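Local coordinates for Oxidored_FMN domain-containing protein ([Pseudomonas] geniculata N1, PDB 6L6J) that probably oxidises the amine of 6-hydroxypseudooxynicotine in nicotine breakdown, as a flavoenzyme that binds FMN, a [4Fe-4S] cluster and ADP, at residues A[106-110]-A[174-180]; A[122-126]-A[186-190]; A[429-433]-A[510-514]; A[487-492]-A[615-620]. One frame throughout, in Å; residues are numbered along the deposited sequence.

How the contacts relate
Contacts 1 and 2 both belong to the N-terminal FMN-binding TIM barrel. Contact 1 joins the loop after strand 99-105 to the start of helix 177-182, and contact 2 joins the loop after strand 121-122 to the residues following the same helix. Their segments alternate along the chain, so the two closures cross, and they touch where Asp180 O meets Pro123 CG at 3.6 Å. Further on, contact 3 ties helix 426-430 of the Rossmann-like region to helix 509-513. Contact 4, which crosses it, closes the loop after strand 483-485 onto strand 612-621; these two have centres about 17 Å apart. Contacts 1 and 3 lie on opposite sides of the chain's centre.

Contact 1 of 4, residues A[106-110]-A[174-180]; sequences HAGAS and NLSLLQD
Residues 106-110 form an irregular loop against the turn leading into helix 177-182, with Gly108 and Leu177 CA atoms 3.9 Å apart. Asn174 is in the left-handed region (phi/psi 52/32), its O 3.5 Å from Ser110 CB. Leu175 O receives a CA-H...O contact from Ala107 CA (3.5 Å). Ser176 is the N-cap, its OG accepting from Leu178 N at 2.9 Å and also hydrogen-bonding Tyr170 O. Leu177 N donates to His106 O (3.0 Å); at Gly108 (phi 42°) a CB would clash with Leu177 CA and Asp180 OD2. Asp180 (chi1 m), in the first turn of the helix, points its CA-to-CB bond toward the loop: Asp180 OD2 accepts from Ala109 N at 3.0 Å and OD1 hydrogen-bonds His129 NE2. Water 1 sits between the segments, 3.3 Å from Ala107 O and 2.7 Å from Asp180 OD2. On the loop, Gly108 N donates to His106 ND1 (3.2 Å), His106 NE2 bonds Thr66 OG1, and Ser110 OG donates to Ala107 O (2.7 Å) and bonds His69. With the Leu175 side chain about 6 Å from the bound FMN, these are loops after neighbouring strands 99-105 and 166-171, at the C-terminal end of a TIM barrel.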
loop_
_atom_site.group_PDB
_atom_site.type_symbol
_atom_site.label_atom_id
_atom_site.label_comp_id
_atom_site.label_asym_id
_atom_site.label_seq_id
_atom_site.Cartn_x
_atom_site.Cartn_y
_atom_site.Cartn_z
ATOM N N HIS A 106 -14.046 16.913 3.284
ATOM C CA HIS A 106 -15.497 16.593 3.317
ATOM C C HIS A 106 -15.795 15.649 2.154
ATOM O O HIS A 106 -15.540 16.057 1.002
ATOM C CB HIS A 106 -16.396 17.843 3.307
ATOM C CG HIS A 106 -17.802 17.503 3.664
ATOM N ND1 HIS A 106 -18.587 16.684 2.862
ATOM C CD2 HIS A 106 -18.547 17.793 4.752
ATOM C CE1 HIS A 106 -19.766 16.517 3.423
ATOM N NE2 HIS A 106 -19.760 17.169 4.599
ATOM N N ALA A 107 -16.330 14.462 2.459
ATOM C CA ALA A 107 -16.326 13.283 1.572
ATOM C C ALA A 107 -17.458 13.380 0.541
ATOM O O ALA A 107 -17.497 12.554 -0.366
ATOM C CB ALA A 107 -16.416 12.029 2.413
ATOM N N GLY A 108 -18.357 14.353 0.674
ATOM C CA GLY A 108 -19.560 14.449 -0.175
ATOM C C GLY A 108 -20.197 13.072 -0.389
ATOM O O GLY A 108 -20.615 12.448 0.598
ATOM N N ALA A 109 -20.243 12.609 -1.639
ATOM C CA ALA A 109 -20.981 11.409 -2.085
ATOM C C ALA A 109 -20.005 10.236 -2.257
ATOM O O ALA A 109 -20.160 9.486 -3.235
ATOM C CB ALA A 109 -21.705 11.736 -3.367
ATOM N N SER A 110 -19.052 10.099 -1.340
ATOM C CA SER A 110 -17.991 9.064 -1.331
ATOM C C SER A 110 -18.046 8.220 -0.053
ATOM O O SER A 110 -17.290 7.232 0.023
ATOM C CB SER A 110 -16.651 9.713 -1.445
ATOM O OG SER A 110 -16.189 10.149 -0.168
ATOM N N ASN A 174 -11.827 11.422 -6.050
ATOM C CA ASN A 174 -13.304 11.287 -6.013
ATOM C C ASN A 174 -13.782 11.005 -4.565
ATOM O O ASN A 174 -14.812 10.315 -4.396
ATOM C CB ASN A 174 -13.756 10.186 -6.965
ATOM C CG ASN A 174 -15.254 10.188 -7.159
ATOM O OD1 ASN A 174 -15.881 11.246 -7.004
ATOM N ND2 ASN A 174 -15.831 9.028 -7.461
ATOM N N LEU A 175 -13.081 11.542 -3.557
ATOM C CA LEU A 175 -13.476 11.485 -2.122
ATOM C C LEU A 175 -13.722 12.900 -1.578
ATOM O O LEU A 175 -13.435 13.120 -0.400
ATOM C CB LEU A 175 -12.379 10.776 -1.321
ATOM C CG LEU A 175 -11.968 9.394 -1.833
ATOM C CD1 LEU A 175 -10.795 8.855 -1.032
ATOM C CD2 LEU A 175 -13.140 8.410 -1.793
ATOM N N SER A 176 -14.279 13.808 -2.384
ATOM C CA SER A 176 -14.500 15.228 -2.000
ATOM C C SER A 176 -15.797 15.763 -2.607
ATOM O O SER A 176 -16.013 15.590 -3.824
ATOM C CB SER A 176 -13.336 16.093 -2.418
ATOM O OG SER A 176 -13.731 17.462 -2.454
ATOM N N LEU A 177 -16.587 16.447 -1.787
ATOM C CA LEU A 177 -17.797 17.207 -2.210
ATOM C C LEU A 177 -17.412 18.249 -3.271
ATOM O O LEU A 177 -18.250 18.548 -4.134
ATOM C CB LEU A 177 -18.417 17.892 -0.987
ATOM C CG LEU A 177 -19.772 18.564 -1.225
ATOM C CD1 LEU A 177 -20.853 17.521 -1.377
ATOM C CD2 LEU A 177 -20.120 19.524 -0.094
ATOM N N LEU A 178 -16.183 18.772 -3.227
ATOM C CA LEU A 178 -15.713 19.831 -4.156
ATOM C C LEU A 178 -15.538 19.211 -5.543
ATOM O O LEU A 178 -15.982 19.833 -6.510
ATOM C CB LEU A 178 -14.413 20.454 -3.631
ATOM C CG LEU A 178 -14.452 21.022 -2.206
ATOM C CD1 LEU A 178 -13.099 21.599 -1.831
ATOM C CD2 LEU A 178 -15.523 22.097 -2.035
ATOM N N GLN A 179 -14.932 18.023 -5.629
ATOM C CA GLN A 179 -14.740 17.277 -6.910
ATOM C C GLN A 179 -16.123 16.899 -7.454
ATOM O O GLN A 179 -16.336 17.068 -8.653
ATOM C CB GLN A 179 -13.849 16.044 -6.733
ATOM C CG GLN A 179 -13.414 15.448 -8.060
ATOM C CD GLN A 179 -12.430 14.302 -7.976
ATOM O OE1 GLN A 179 -11.682 14.137 -7.003
ATOM N NE2 GLN A 179 -12.416 13.496 -9.038
ATOM N N ASP A 180 -17.031 16.437 -6.586
ATOM C CA ASP A 180 -18.441 16.133 -6.950
ATOM C C ASP A 180 -19.079 17.380 -7.576
ATOM O O ASP A 180 -19.738 17.256 -8.614
ATOM C CB ASP A 180 -19.244 15.620 -5.755
ATOM C CG ASP A 180 -18.811 14.250 -5.234
ATOM O OD1 ASP A 180 -18.091 13.518 -5.993
ATOM O OD2 ASP A 180 -19.170 13.920 -4.056
HETATM O O HOH W 1 -16.975 12.420 -3.607
#

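Contact 2 of 4, residues A[122-126]-A[186-190]; sequences SPTTK and VNKRT
A proline-centred packing of two irregular loops, partly buried and away from the cofactor sites, joins residues 122-126 to the chain beyond helix 177-182. Pro123 and Asn187 CA atoms lie 5.3 Å apart. Pro123 CA-to-CB points toward the other loop: Pro123 CG is 4.1 Å from Val186 CG1 and its CB 3.8 Å from Arg189 CD. Val186 (chi1 t) also brings CG1 to 4.0 Å from Lys126 CD. The contact thus links the excursions that follow strands 99-105 and 166-171 of the TIM barrel. In residues 186-190 the bend is an Asx turn, Asn187 OD1 accepting from Arg189 N at 3.0 Å while ND2 bonds Tyr193 O and Phe181 O. Thr124 (phi/psi -148/135, chi1 m) turns its side chain into this bend, so that OG1 accepts from Lys188 N at 3.2 Å. Arg189 (m, t, p) swings back to give NH1 to Pro123 O at 3.0 Å; Ile140 O also bonds NH1, and Asp191 forms a salt bridge with NH2.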
loop_
_atom_site.group_PDB
_atom_site.type_symbol
_atom_site.label_atom_id
_atom_site.label_comp_id
_atom_site.label_asym_id
_atom_site.label_seq_id
_atom_site.Cartn_x
_atom_site.Cartn_y
_atom_site.Cartn_z
ATOM N N SER A 122 -24.321 15.838 -1.600
ATOM C CA SER A 122 -23.991 15.815 -3.040
ATOM C C SER A 122 -24.594 17.055 -3.690
ATOM O O SER A 122 -25.629 17.534 -3.201
ATOM C CB SER A 122 -24.507 14.555 -3.685
ATOM O OG SER A 122 -24.272 14.541 -5.094
ATOM N N PRO A 123 -23.989 17.582 -4.790
ATOM C CA PRO A 123 -24.638 18.584 -5.632
ATOM C C PRO A 123 -26.018 18.073 -6.062
ATOM O O PRO A 123 -26.943 18.875 -6.105
ATOM C CB PRO A 123 -23.715 18.729 -6.857
ATOM C CG PRO A 123 -22.786 17.524 -6.804
ATOM C CD PRO A 123 -22.672 17.203 -5.325
ATOM N N THR A 124 -26.110 16.756 -6.327
ATOM C CA THR A 124 -27.294 16.052 -6.885
ATOM C C THR A 124 -27.350 14.631 -6.315
ATOM O O THR A 124 -26.283 13.969 -6.295
ATOM C CB THR A 124 -27.239 16.067 -8.418
ATOM O OG1 THR A 124 -27.166 17.455 -8.782
ATOM C CG2 THR A 124 -28.420 15.378 -9.081
ATOM N N THR A 125 -28.545 14.186 -5.886
ATOM C CA THR A 125 -28.748 12.906 -5.154
ATOM C C THR A 125 -28.207 11.738 -5.973
ATOM O O THR A 125 -28.467 11.644 -7.183
ATOM C CB THR A 125 -30.207 12.606 -4.804
ATOM O OG1 THR A 125 -30.671 13.650 -3.965
ATOM C CG2 THR A 125 -30.400 11.328 -4.018
ATOM N N LYS A 126 -27.503 10.860 -5.280
ATOM C CA LYS A 126 -27.063 9.545 -5.788
ATOM C C LYS A 126 -26.644 8.724 -4.568
ATOM O O LYS A 126 -26.390 9.340 -3.512
ATOM C CB LYS A 126 -25.915 9.735 -6.777
ATOM C CG LYS A 126 -24.622 10.307 -6.196
ATOM C CD LYS A 126 -23.445 10.267 -7.150
ATOM C CE LYS A 126 -23.238 8.936 -7.860
ATOM N NZ LYS A 126 -22.841 7.839 -6.947
ATOM N N VAL A 186 -21.599 14.178 -12.010
ATOM C CA VAL A 186 -22.239 14.189 -10.660
ATOM C C VAL A 186 -23.084 15.457 -10.488
ATOM O O VAL A 186 -24.211 15.344 -9.967
ATOM C CB VAL A 186 -21.206 14.091 -9.514
ATOM C CG1 VAL A 186 -21.890 13.765 -8.204
ATOM C CG2 VAL A 186 -20.091 13.090 -9.785
ATOM N N ASN A 187 -22.529 16.627 -10.811
ATOM C CA ASN A 187 -23.260 17.911 -10.675
ATOM C C ASN A 187 -24.264 17.993 -11.829
ATOM O O ASN A 187 -23.811 17.923 -12.998
ATOM C CB ASN A 187 -22.310 19.106 -10.614
ATOM C CG ASN A 187 -22.996 20.372 -10.152
ATOM O OD1 ASN A 187 -24.220 20.440 -10.141
ATOM N ND2 ASN A 187 -22.230 21.382 -9.769
ATOM N N LYS A 188 -25.565 18.050 -11.510
ATOM C CA LYS A 188 -26.677 18.200 -12.494
ATOM C C LYS A 188 -27.502 19.438 -12.136
ATOM O O LYS A 188 -28.627 19.569 -12.645
ATOM C CB LYS A 188 -27.593 16.970 -12.514
ATOM C CG LYS A 188 -26.913 15.644 -12.850
ATOM C CD LYS A 188 -26.442 15.529 -14.267
ATOM C CE LYS A 188 -25.315 14.527 -14.419
ATOM N NZ LYS A 188 -24.910 14.337 -15.836
ATOM N N ARG A 189 -26.938 20.315 -11.311
ATOM C CA ARG A 189 -27.653 21.481 -10.754
ATOM C C ARG A 189 -27.902 22.512 -11.861
ATOM O O ARG A 189 -27.137 22.534 -12.875
ATOM C CB ARG A 189 -26.829 22.087 -9.616
ATOM C CG ARG A 189 -26.584 21.161 -8.431
ATOM C CD ARG A 189 -25.736 21.863 -7.403
ATOM N NE ARG A 189 -26.487 22.909 -6.708
ATOM C CZ ARG A 189 -27.101 22.772 -5.535
ATOM N NH1 ARG A 189 -27.088 21.615 -4.894
ATOM N NH2 ARG A 189 -27.746 23.796 -5.012
ATOM N N THR A 190 -28.912 23.362 -11.657
ATOM C CA THR A 190 -29.319 24.437 -12.606
ATOM C C THR A 190 -29.222 25.827 -11.955
ATOM O O THR A 190 -29.701 26.791 -12.597
ATOM C CB THR A 190 -30.728 24.138 -13.130
ATOM O OG1 THR A 190 -31.601 24.132 -12.000
ATOM C CG2 THR A 190 -30.815 22.813 -13.856
#

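Contact 3 of 4, residues A[429-433]-A[510-514]; sequences RERRL and EDILD. With SO4 (sulfate ion), chain E.
Arg429 dominates this junction, a salt-bridge network joining the Rossmann-like region (429-433) to the OYE-like second alpha/beta domain (510-514). Its chi1 to chi3 at m, t, m carry the guanidinium across the end of helix 509-513. Arg429 NH2 and NH1 donate to Glu510 OE1 at 2.9 and 3.2 Å, and NH1 also to Asp514 OD1 at 2.7 Å, both carboxylates near the guanidinium plane. Leu513 CB sits over one face, 3.5 Å from Arg429 NH1. Glu510 bends back through chi1 m and chi2 m. Leu513 (m, t) points toward Arg429, their CA atoms 5.4 Å apart, and its CD2 lies 3.5 Å from Leu433 CD1. A type I turn from Glu430 to Leu433 brings Leu433 (m, t) into this cluster. The Arg432 guanidinium lies off it: NE donates to sulfate O2 at 2.7 Å and NH2 forms a salt bridge with Glu422. Glu430 bonds Tyr532 and Arg426, an ADP-site residue. Met533 touches Leu513 and Val536 touches Leu433, so helices 426-430, 509-513 and 533-542 meet here.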
loop_
_atom_site.group_PDB
_atom_site.type_symbol
_atom_site.label_atom_id
_atom_site.label_comp_id
_atom_site.label_asym_id
_atom_site.label_seq_id
_atom_site.Cartn_x
_atom_site.Cartn_y
_atom_site.Cartn_z
ATOM N N ARG A 429 11.634 -17.475 -7.540
ATOM C CA ARG A 429 10.809 -17.828 -8.738
ATOM C C ARG A 429 9.647 -16.845 -8.919
ATOM O O ARG A 429 9.335 -16.533 -10.064
ATOM C CB ARG A 429 10.271 -19.249 -8.626
ATOM C CG ARG A 429 11.332 -20.321 -8.811
ATOM C CD ARG A 429 10.779 -21.712 -8.600
ATOM N NE ARG A 429 10.097 -21.831 -7.314
ATOM C CZ ARG A 429 9.154 -22.734 -7.030
ATOM N NH1 ARG A 429 8.755 -23.607 -7.953
ATOM N NH2 ARG A 429 8.585 -22.746 -5.838
ATOM N N GLU A 430 9.040 -16.357 -7.839
ATOM C CA GLU A 430 7.900 -15.392 -7.917
ATOM C C GLU A 430 8.344 -14.101 -8.617
ATOM O O GLU A 430 7.554 -13.597 -9.447
ATOM C CB GLU A 430 7.321 -15.037 -6.538
ATOM C CG GLU A 430 6.336 -16.047 -6.002
ATOM C CD GLU A 430 5.459 -15.549 -4.860
ATOM O OE1 GLU A 430 4.878 -14.459 -4.987
ATOM O OE2 GLU A 430 5.364 -16.246 -3.840
ATOM N N ARG A 431 9.528 -13.572 -8.278
ATOM C CA ARG A 431 10.023 -12.257 -8.805
ATOM C C ARG A 431 10.236 -12.337 -10.318
ATOM O O ARG A 431 10.235 -11.268 -10.940
ATOM C CB ARG A 431 11.328 -11.794 -8.145
ATOM C CG ARG A 431 12.573 -12.540 -8.604
ATOM C CD ARG A 431 13.779 -12.221 -7.753
ATOM N NE ARG A 431 14.175 -10.814 -7.876
ATOM C CZ ARG A 431 15.093 -10.202 -7.122
ATOM N NH1 ARG A 431 15.725 -10.853 -6.156
ATOM N NH2 ARG A 431 15.352 -8.926 -7.320
ATOM N N ARG A 432 10.386 -13.552 -10.870
ATOM C CA ARG A 432 10.569 -13.822 -12.327
ATOM C C ARG A 432 9.236 -14.033 -13.060
ATOM O O ARG A 432 9.278 -14.160 -14.296
ATOM C CB ARG A 432 11.462 -15.053 -12.515
ATOM C CG ARG A 432 12.943 -14.785 -12.263
ATOM C CD ARG A 432 13.643 -16.067 -11.905
ATOM N NE ARG A 432 15.083 -15.934 -11.900
ATOM C CZ ARG A 432 15.839 -15.576 -10.857
ATOM N NH1 ARG A 432 15.297 -15.253 -9.692
ATOM N NH2 ARG A 432 17.159 -15.525 -10.990
ATOM N N LEU A 433 8.103 -14.097 -12.350
ATOM C CA LEU A 433 6.757 -14.159 -12.985
ATOM C C LEU A 433 6.372 -12.767 -13.479
ATOM O O LEU A 433 6.781 -11.762 -12.902
ATOM C CB LEU A 433 5.718 -14.665 -11.984
ATOM C CG LEU A 433 5.835 -16.126 -11.570
ATOM C CD1 LEU A 433 4.811 -16.436 -10.495
ATOM C CD2 LEU A 433 5.674 -17.054 -12.762
ATOM N N GLU A 510 3.409 -24.370 -8.746
ATOM C CA GLU A 510 4.803 -24.904 -8.649
ATOM C C GLU A 510 5.405 -25.077 -10.056
ATOM O O GLU A 510 6.525 -24.576 -10.290
ATOM C CB GLU A 510 4.844 -26.214 -7.857
ATOM C CG GLU A 510 4.625 -26.029 -6.358
ATOM C CD GLU A 510 5.552 -25.044 -5.658
ATOM O OE1 GLU A 510 6.761 -25.038 -5.951
ATOM O OE2 GLU A 510 5.059 -24.266 -4.821
ATOM N N ASP A 511 4.657 -25.707 -10.968
ATOM C CA ASP A 511 5.065 -25.975 -12.376
ATOM C C ASP A 511 5.316 -24.657 -13.113
ATOM O O ASP A 511 6.302 -24.580 -13.870
ATOM C CB ASP A 511 4.019 -26.820 -13.111
ATOM C CG ASP A 511 3.779 -28.178 -12.468
ATOM O OD1 ASP A 511 4.763 -28.926 -12.309
ATOM O OD2 ASP A 511 2.621 -28.462 -12.097
ATOM N N ILE A 512 4.462 -23.659 -12.913
ATOM C CA ILE A 512 4.567 -22.361 -13.649
ATOM C C ILE A 512 5.743 -21.563 -13.098
ATOM O O ILE A 512 6.422 -20.907 -13.894
ATOM C CB ILE A 512 3.262 -21.550 -13.588
ATOM C CG1 ILE A 512 2.045 -22.419 -13.911
ATOM C CG2 ILE A 512 3.351 -20.335 -14.499
ATOM C CD1 ILE A 512 2.214 -23.321 -15.118
ATOM N N LEU A 513 5.953 -21.623 -11.785
ATOM C CA LEU A 513 7.125 -21.017 -11.094
ATOM C C LEU A 513 8.420 -21.675 -11.606
ATOM O O LEU A 513 9.434 -20.972 -11.695
ATOM C CB LEU A 513 6.932 -21.154 -9.571
ATOM C CG LEU A 513 5.912 -20.190 -8.943
ATOM C CD1 LEU A 513 5.344 -20.732 -7.648
ATOM C CD2 LEU A 513 6.530 -18.830 -8.691
ATOM N N ASP A 514 8.378 -22.958 -11.980
ATOM C CA ASP A 514 9.558 -23.716 -12.490
ATOM C C ASP A 514 9.708 -23.583 -14.013
ATOM O O ASP A 514 10.673 -24.152 -14.535
ATOM C CB ASP A 514 9.472 -25.198 -12.142
ATOM C CG ASP A 514 9.673 -25.474 -10.675
ATOM O OD1 ASP A 514 10.248 -24.604 -9.993
ATOM O OD2 ASP A 514 9.224 -26.544 -10.228
HETATM S S SO4 E . 17.486 -16.591 -15.018
HETATM O O1 SO4 E . 18.612 -15.667 -14.846
HETATM O O2 SO4 E . 16.857 -16.879 -13.724
HETATM O O3 SO4 E . 16.501 -15.976 -15.904
HETATM O O4 SO4 E . 17.970 -17.837 -15.609
#

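Contact 4 of 4, residues A[487-492]-A[615-620]; sequences GEGVGR and LVTGQL
Starting at Gly487, whose O lies 3.6 Å from Leu615 CD1, the loop after strand 483-485 folds back over a break in strand 612-621. Leu615 (m, t) points toward it. Glu488 (chi1 p, chi2 m) folds back so that OE2 accepts weakly from Val490 N at 3.5 Å; the same atom forms a salt bridge with Arg486. At Gly489 the backbone takes positive phi (74/5), directing its N to water 2, which accepts at 2.9 Å and donates to Thr617 OG1 at 2.6 Å. Val490 is extended (-80/151), and its O accepts from Thr617 OG1 (chi1 p) at 2.8 Å, the sole direct hydrogen bond between the segments. Gly491 (150/-26) is 5.1 Å from Gly618 between CA atoms, and its CA makes a CA-H...O contact of 3.5 Å with Thr617 O, where a side chain would clash. Arg492 then reaches out to Glu528 O and, by cation-pi, to Tyr530. Thr617 and Gly618 (151/179) form the break, between the parts ending at Val616 and starting at Gln619. Strand 612-621 belongs to a mixed sheet, parallel to strands 506-507 and 522-527 and antiparallel to 483-485, and helix 533-542 packs on Val616.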
loop_
_atom_site.group_PDB
_atom_site.type_symbol
_atom_site.label_atom_id
_atom_site.label_comp_id
_atom_site.label_asym_id
_atom_site.label_seq_id
_atom_site.Cartn_x
_atom_site.Cartn_y
_atom_site.Cartn_z
ATOM N N GLY A 487 -2.077 -29.545 -5.085
ATOM C CA GLY A 487 -2.604 -29.844 -6.428
ATOM C C GLY A 487 -3.830 -30.740 -6.455
ATOM O O GLY A 487 -4.100 -31.305 -7.538
ATOM N N GLU A 488 -4.577 -30.852 -5.352
ATOM C CA GLU A 488 -5.842 -31.641 -5.323
ATOM C C GLU A 488 -7.042 -30.670 -5.299
ATOM O O GLU A 488 -8.191 -31.133 -5.147
ATOM C CB GLU A 488 -5.742 -32.712 -4.228
ATOM C CG GLU A 488 -5.897 -32.231 -2.799
ATOM C CD GLU A 488 -4.881 -31.210 -2.290
ATOM O OE1 GLU A 488 -4.120 -31.534 -1.330
ATOM O OE2 GLU A 488 -4.874 -30.068 -2.824
ATOM N N GLY A 489 -6.797 -29.365 -5.479
ATOM C CA GLY A 489 -7.842 -28.322 -5.575
ATOM C C GLY A 489 -8.492 -27.990 -4.232
ATOM O O GLY A 489 -9.457 -27.202 -4.217
ATOM N N VAL A 490 -7.993 -28.589 -3.150
ATOM C CA VAL A 490 -8.473 -28.384 -1.758
ATOM C C VAL A 490 -7.845 -27.073 -1.251
ATOM O O VAL A 490 -6.735 -26.716 -1.730
ATOM C CB VAL A 490 -8.123 -29.633 -0.914
ATOM C CG1 VAL A 490 -8.228 -29.429 0.597
ATOM C CG2 VAL A 490 -8.978 -30.817 -1.337
ATOM N N GLY A 491 -8.510 -26.368 -0.329
ATOM C CA GLY A 491 -7.866 -25.278 0.421
ATOM C C GLY A 491 -8.817 -24.181 0.831
ATOM O O GLY A 491 -8.466 -23.465 1.805
ATOM N N ARG A 492 -9.925 -23.990 0.105
ATOM C CA ARG A 492 -10.985 -23.007 0.472
ATOM C C ARG A 492 -12.344 -23.696 0.471
ATOM O O ARG A 492 -12.776 -24.042 1.559
ATOM C CB ARG A 492 -10.978 -21.780 -0.442
ATOM C CG ARG A 492 -11.884 -20.660 0.051
ATOM C CD ARG A 492 -11.808 -19.417 -0.816
ATOM N NE ARG A 492 -10.548 -18.717 -0.650
ATOM C CZ ARG A 492 -10.273 -17.854 0.326
ATOM N NH1 ARG A 492 -11.177 -17.574 1.255
ATOM N NH2 ARG A 492 -9.083 -17.284 0.379
ATOM N N LEU A 615 -4.614 -25.477 -11.020
ATOM C CA LEU A 615 -5.303 -25.335 -9.715
ATOM C C LEU A 615 -4.487 -24.409 -8.793
ATOM O O LEU A 615 -3.362 -24.767 -8.423
ATOM C CB LEU A 615 -5.499 -26.730 -9.112
ATOM C CG LEU A 615 -6.359 -27.696 -9.929
ATOM C CD1 LEU A 615 -6.373 -29.078 -9.306
ATOM C CD2 LEU A 615 -7.787 -27.193 -10.083
ATOM N N VAL A 616 -5.049 -23.241 -8.468
ATOM C CA VAL A 616 -4.489 -22.253 -7.496
ATOM C C VAL A 616 -5.479 -22.142 -6.329
ATOM O O VAL A 616 -6.388 -21.276 -6.401
ATOM C CB VAL A 616 -4.221 -20.879 -8.158
ATOM C CG1 VAL A 616 -3.162 -20.103 -7.394
ATOM C CG2 VAL A 616 -3.814 -20.992 -9.620
ATOM N N THR A 617 -5.317 -22.995 -5.305
ATOM C CA THR A 617 -6.325 -23.194 -4.220
ATOM C C THR A 617 -5.716 -23.080 -2.810
ATOM O O THR A 617 -6.492 -23.049 -1.842
ATOM C CB THR A 617 -7.061 -24.531 -4.400
ATOM O OG1 THR A 617 -6.098 -25.573 -4.259
ATOM C CG2 THR A 617 -7.757 -24.641 -5.741
ATOM N N GLY A 618 -4.397 -23.001 -2.666
ATOM C CA GLY A 618 -3.789 -22.812 -1.336
ATOM C C GLY A 618 -2.405 -23.418 -1.263
ATOM O O GLY A 618 -1.929 -23.955 -2.300
ATOM N N GLN A 619 -1.777 -23.280 -0.094
ATOM C CA GLN A 619 -0.375 -23.688 0.173
ATOM C C GLN A 619 -0.382 -24.646 1.368
ATOM O O GLN A 619 -1.258 -24.493 2.219
ATOM C CB GLN A 619 0.495 -22.460 0.452
ATOM C CG GLN A 619 0.611 -21.458 -0.697
ATOM C CD GLN A 619 1.089 -20.095 -0.233
ATOM O OE1 GLN A 619 0.347 -19.294 0.353
ATOM N NE2 GLN A 619 2.347 -19.808 -0.506
ATOM N N LEU A 620 0.527 -25.619 1.391
ATOM C CA LEU A 620 0.765 -26.549 2.530
ATOM C C LEU A 620 2.171 -26.301 3.077
ATOM O O LEU A 620 3.118 -26.250 2.264
ATOM C CB LEU A 620 0.653 -28.006 2.068
ATOM C CG LEU A 620 -0.757 -28.523 1.822
ATOM C CD1 LEU A 620 -0.711 -29.842 1.045
ATOM C CD2 LEU A 620 -1.517 -28.669 3.141
HETATM O O HOH W 2 -4.781 -27.237 -5.741
#